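PDB 5H6I: protein B, which is the secreted, membrane-permeabilizing CAMP factor of Streptococcus agalactiae, a pore-forming toxin also classed among the bacterial Fc-binding proteins. Local coordinates for residues 129-137 and 149-157. Sequence-based numbering, arbitrary orientation.
Sequences FGITKLVIR and KAQVNDVKA
Q151 projects from helix 145-163 as a knob into the hole formed by G130, K133, L134 and R137, and it carries the largest share of the 385 Å² buried between the segments. Its chain starts with CG anti to the backbone N (chi1 -172°) and then bends at chi2. CG thereby lies 3.6 Å from L134 CA, while the amide turns along the opposing helix until NE2 is 3.6 Å from K133 CB. At G130, which has no side chain, V155 CG2 comes to 3.6 Å from the carbonyl O.

Apolar contacts line one flank of this knob. L134 CD1 meets V152 CG2 at 3.7 Å, while CD2 lies between the CG2 methyls of V152 and V155, 4.0 Å from each.

On the polar flank, R137 lays one guanidinium face over Q151, whose CB stands 3.9 Å above the plane toward its rim. The amide and guanidinium planes are 76° apart, and R137 NH1 stays 3.9 Å from Q151 OE1, so this is packing rather than pairing; R137 NH2 instead makes a hydrogen bond to S147 O.

The axes of 129-137 and 149-157 run nearly antiparallel (166°), with a closest approach of 9.2 Å, as in an up-and-down helical hairpin. Helix 93-115 packs beside the apolar flank, with V105 touching L134 and D104 touching V152, while helix 65-84 meets T132 and V135 of helix 121-139.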
loop_
_atom_site.group_PDB
_atom_site.type_symbol
_atom_site.label_atom_id
_atom_site.label_comp_id
_atom_site.label_asym_id
_atom_site.label_seq_id
_atom_site.Cartn_x
_atom_site.Cartn_y
_atom_site.Cartn_z
ATOM N N PHE A 129 9.402 -0.892 -9.083
ATOM C CA PHE A 129 10.798 -0.605 -9.397
ATOM C C PHE A 129 11.037 0.896 -9.512
ATOM O O PHE A 129 12.102 1.393 -9.124
ATOM C CB PHE A 129 11.189 -1.315 -10.694
ATOM C CG PHE A 129 12.670 -1.375 -10.933
ATOM C CD1 PHE A 129 13.489 -2.131 -10.113
ATOM C CD2 PHE A 129 13.242 -0.681 -11.987
ATOM C CE1 PHE A 129 14.851 -2.191 -10.336
ATOM C CE2 PHE A 129 14.603 -0.736 -12.216
ATOM C CZ PHE A 129 15.409 -1.492 -11.389
ATOM N N GLY A 130 10.058 1.633 -10.040
ATOM C CA GLY A 130 10.213 3.074 -10.162
ATOM C C GLY A 130 10.155 3.785 -8.824
ATOM O O GLY A 130 10.919 4.723 -8.577
ATOM N N ILE A 131 9.243 3.360 -7.946
ATOM C CA ILE A 131 9.177 3.937 -6.606
ATOM C C ILE A 131 10.462 3.647 -5.843
ATOM O O ILE A 131 10.942 4.479 -5.063
ATOM C CB ILE A 131 7.940 3.412 -5.854
ATOM C CG1 ILE A 131 6.670 3.663 -6.670
ATOM C CG2 ILE A 131 7.828 4.063 -4.483
ATOM C CD1 ILE A 131 5.407 3.191 -5.984
ATOM N N THR A 132 11.040 2.463 -6.059
ATOM C CA THR A 132 12.336 2.146 -5.468
ATOM C C THR A 132 13.401 3.130 -5.938
ATOM O O THR A 132 14.192 3.639 -5.136
ATOM C CB THR A 132 12.732 0.711 -5.819
ATOM O OG1 THR A 132 11.925 -0.209 -5.072
ATOM C CG2 THR A 132 14.202 0.463 -5.507
ATOM N N LYS A 133 13.424 3.419 -7.242
ATOM C CA LYS A 133 14.387 4.379 -7.772
ATOM C C LYS A 133 14.169 5.772 -7.195
ATOM O O LYS A 133 15.123 6.544 -7.062
ATOM C CB LYS A 133 14.302 4.418 -9.299
ATOM C CG LYS A 133 15.326 3.538 -9.996
ATOM C CD LYS A 133 14.758 2.902 -11.257
ATOM C CE LYS A 133 14.564 3.928 -12.360
ATOM N NZ LYS A 133 14.047 3.306 -13.612
ATOM N N LEU A 134 12.927 6.109 -6.843
ATOM C CA LEU A 134 12.657 7.424 -6.272
ATOM C C LEU A 134 13.129 7.503 -4.826
ATOM O O LEU A 134 13.793 8.468 -4.432
ATOM C CB LEU A 134 11.165 7.744 -6.373
ATOM C CG LEU A 134 10.724 9.086 -5.788
ATOM C CD1 LEU A 134 11.615 10.208 -6.295
ATOM C CD2 LEU A 134 9.269 9.365 -6.124
ATOM N N VAL A 135 12.795 6.491 -4.020
ATOM C CA VAL A 135 13.193 6.493 -2.614
ATOM C C VAL A 135 14.710 6.462 -2.481
ATOM O O VAL A 135 15.273 7.055 -1.552
ATOM C CB VAL A 135 12.532 5.315 -1.874
ATOM C CG1 VAL A 135 12.966 5.282 -0.417
ATOM C CG2 VAL A 135 11.017 5.409 -1.976
ATOM N N ILE A 136 15.396 5.785 -3.405
ATOM C CA ILE A 136 16.856 5.755 -3.372
ATOM C C ILE A 136 17.421 7.162 -3.521
ATOM O O ILE A 136 18.361 7.548 -2.815
ATOM C CB ILE A 136 17.395 4.806 -4.459
ATOM C CG1 ILE A 136 17.217 3.348 -4.027
ATOM C CG2 ILE A 136 18.860 5.094 -4.753
ATOM C CD1 ILE A 136 17.603 2.345 -5.091
ATOM N N ARG A 137 16.846 7.957 -4.426
ATOM C CA ARG A 137 17.294 9.338 -4.586
ATOM C C ARG A 137 16.979 10.167 -3.348
ATOM O O ARG A 137 17.771 11.035 -2.958
ATOM C CB ARG A 137 16.652 9.959 -5.826
ATOM C CG ARG A 137 16.911 9.191 -7.111
ATOM C CD ARG A 137 18.133 9.721 -7.840
ATOM N NE ARG A 137 17.765 10.494 -9.022
ATOM C CZ ARG A 137 17.736 10.003 -10.257
ATOM N NH1 ARG A 137 18.056 8.734 -10.475
ATOM N NH2 ARG A 137 17.388 10.779 -11.273
ATOM N N LYS A 149 13.791 15.557 -8.688
ATOM C CA LYS A 149 12.616 15.990 -9.436
ATOM C C LYS A 149 12.506 15.272 -10.775
ATOM O O LYS A 149 11.393 15.014 -11.248
ATOM C CB LYS A 149 12.657 17.504 -9.640
ATOM C CG LYS A 149 11.435 18.076 -10.341
ATOM C CD LYS A 149 10.150 17.663 -9.640
ATOM C CE LYS A 149 9.037 17.404 -10.644
ATOM N NZ LYS A 149 7.770 16.992 -9.977
ATOM N N ALA A 150 13.639 14.940 -11.398
ATOM C CA ALA A 150 13.598 14.178 -12.640
ATOM C C ALA A 150 13.061 12.772 -12.404
ATOM O O ALA A 150 12.365 12.214 -13.260
ATOM C CB ALA A 150 14.990 14.122 -13.272
ATOM N N GLN A 151 13.370 12.187 -11.244
ATOM C CA GLN A 151 12.882 10.847 -10.940
ATOM C C GLN A 151 11.401 10.857 -10.580
ATOM O O GLN A 151 10.697 9.872 -10.835
ATOM C CB GLN A 151 13.706 10.236 -9.807
ATOM C CG GLN A 151 13.404 8.773 -9.531
ATOM C CD GLN A 151 13.436 7.919 -10.784
ATOM O OE1 GLN A 151 14.357 8.021 -11.596
ATOM N NE2 GLN A 151 12.428 7.070 -10.946
ATOM N N VAL A 152 10.911 11.951 -9.993
ATOM C CA VAL A 152 9.485 12.060 -9.699
ATOM C C VAL A 152 8.677 12.037 -10.990
ATOM O O VAL A 152 7.604 11.423 -11.061
ATOM C CB VAL A 152 9.207 13.329 -8.871
ATOM C CG1 VAL A 152 7.730 13.688 -8.908
ATOM C CG2 VAL A 152 9.674 13.137 -7.436
ATOM N N ASN A 153 9.188 12.691 -12.037
ATOM C CA ASN A 153 8.518 12.646 -13.331
ATOM C C ASN A 153 8.624 11.267 -13.968
ATOM O O ASN A 153 7.707 10.845 -14.682
ATOM C CB ASN A 153 9.099 13.711 -14.260
ATOM C CG ASN A 153 8.820 15.120 -13.774
ATOM O OD1 ASN A 153 7.756 15.398 -13.218
ATOM N ND2 ASN A 153 9.776 16.018 -13.977
ATOM N N ASP A 154 9.730 10.557 -13.728
ATOM C CA ASP A 154 9.832 9.172 -14.179
ATOM C C ASP A 154 8.728 8.320 -13.570
ATOM O O ASP A 154 8.126 7.484 -14.254
ATOM C CB ASP A 154 11.204 8.602 -13.817
ATOM C CG ASP A 154 12.112 8.454 -15.021
ATOM O OD1 ASP A 154 11.811 9.057 -16.073
ATOM O OD2 ASP A 154 13.126 7.733 -14.913
ATOM N N VAL A 155 8.443 8.528 -12.285
ATOM C CA VAL A 155 7.385 7.776 -11.618
ATOM C C VAL A 155 6.025 8.141 -12.200
ATOM O O VAL A 155 5.202 7.266 -12.495
ATOM C CB VAL A 155 7.439 8.019 -10.099
ATOM C CG1 VAL A 155 6.143 7.576 -9.435
ATOM C CG2 VAL A 155 8.633 7.298 -9.491
ATOM N N LYS A 156 5.772 9.440 -12.385
ATOM C CA LYS A 156 4.489 9.875 -12.929
ATOM C C LYS A 156 4.287 9.359 -14.349
ATOM O O LYS A 156 3.189 8.915 -14.705
ATOM C CB LYS A 156 4.392 11.399 -12.889
ATOM C CG LYS A 156 4.008 11.958 -11.529
ATOM C CD LYS A 156 4.162 13.470 -11.493
ATOM C CE LYS A 156 3.693 14.044 -10.167
ATOM N NZ LYS A 156 4.080 15.473 -10.020
ATOM N N ALA A 157 5.336 9.409 -15.174
ATOM C CA ALA A 157 5.249 8.829 -16.508
ATOM C C ALA A 157 5.087 7.317 -16.449
ATOM O O ALA A 157 4.406 6.733 -17.299
ATOM C CB ALA A 157 6.486 9.198 -17.327
#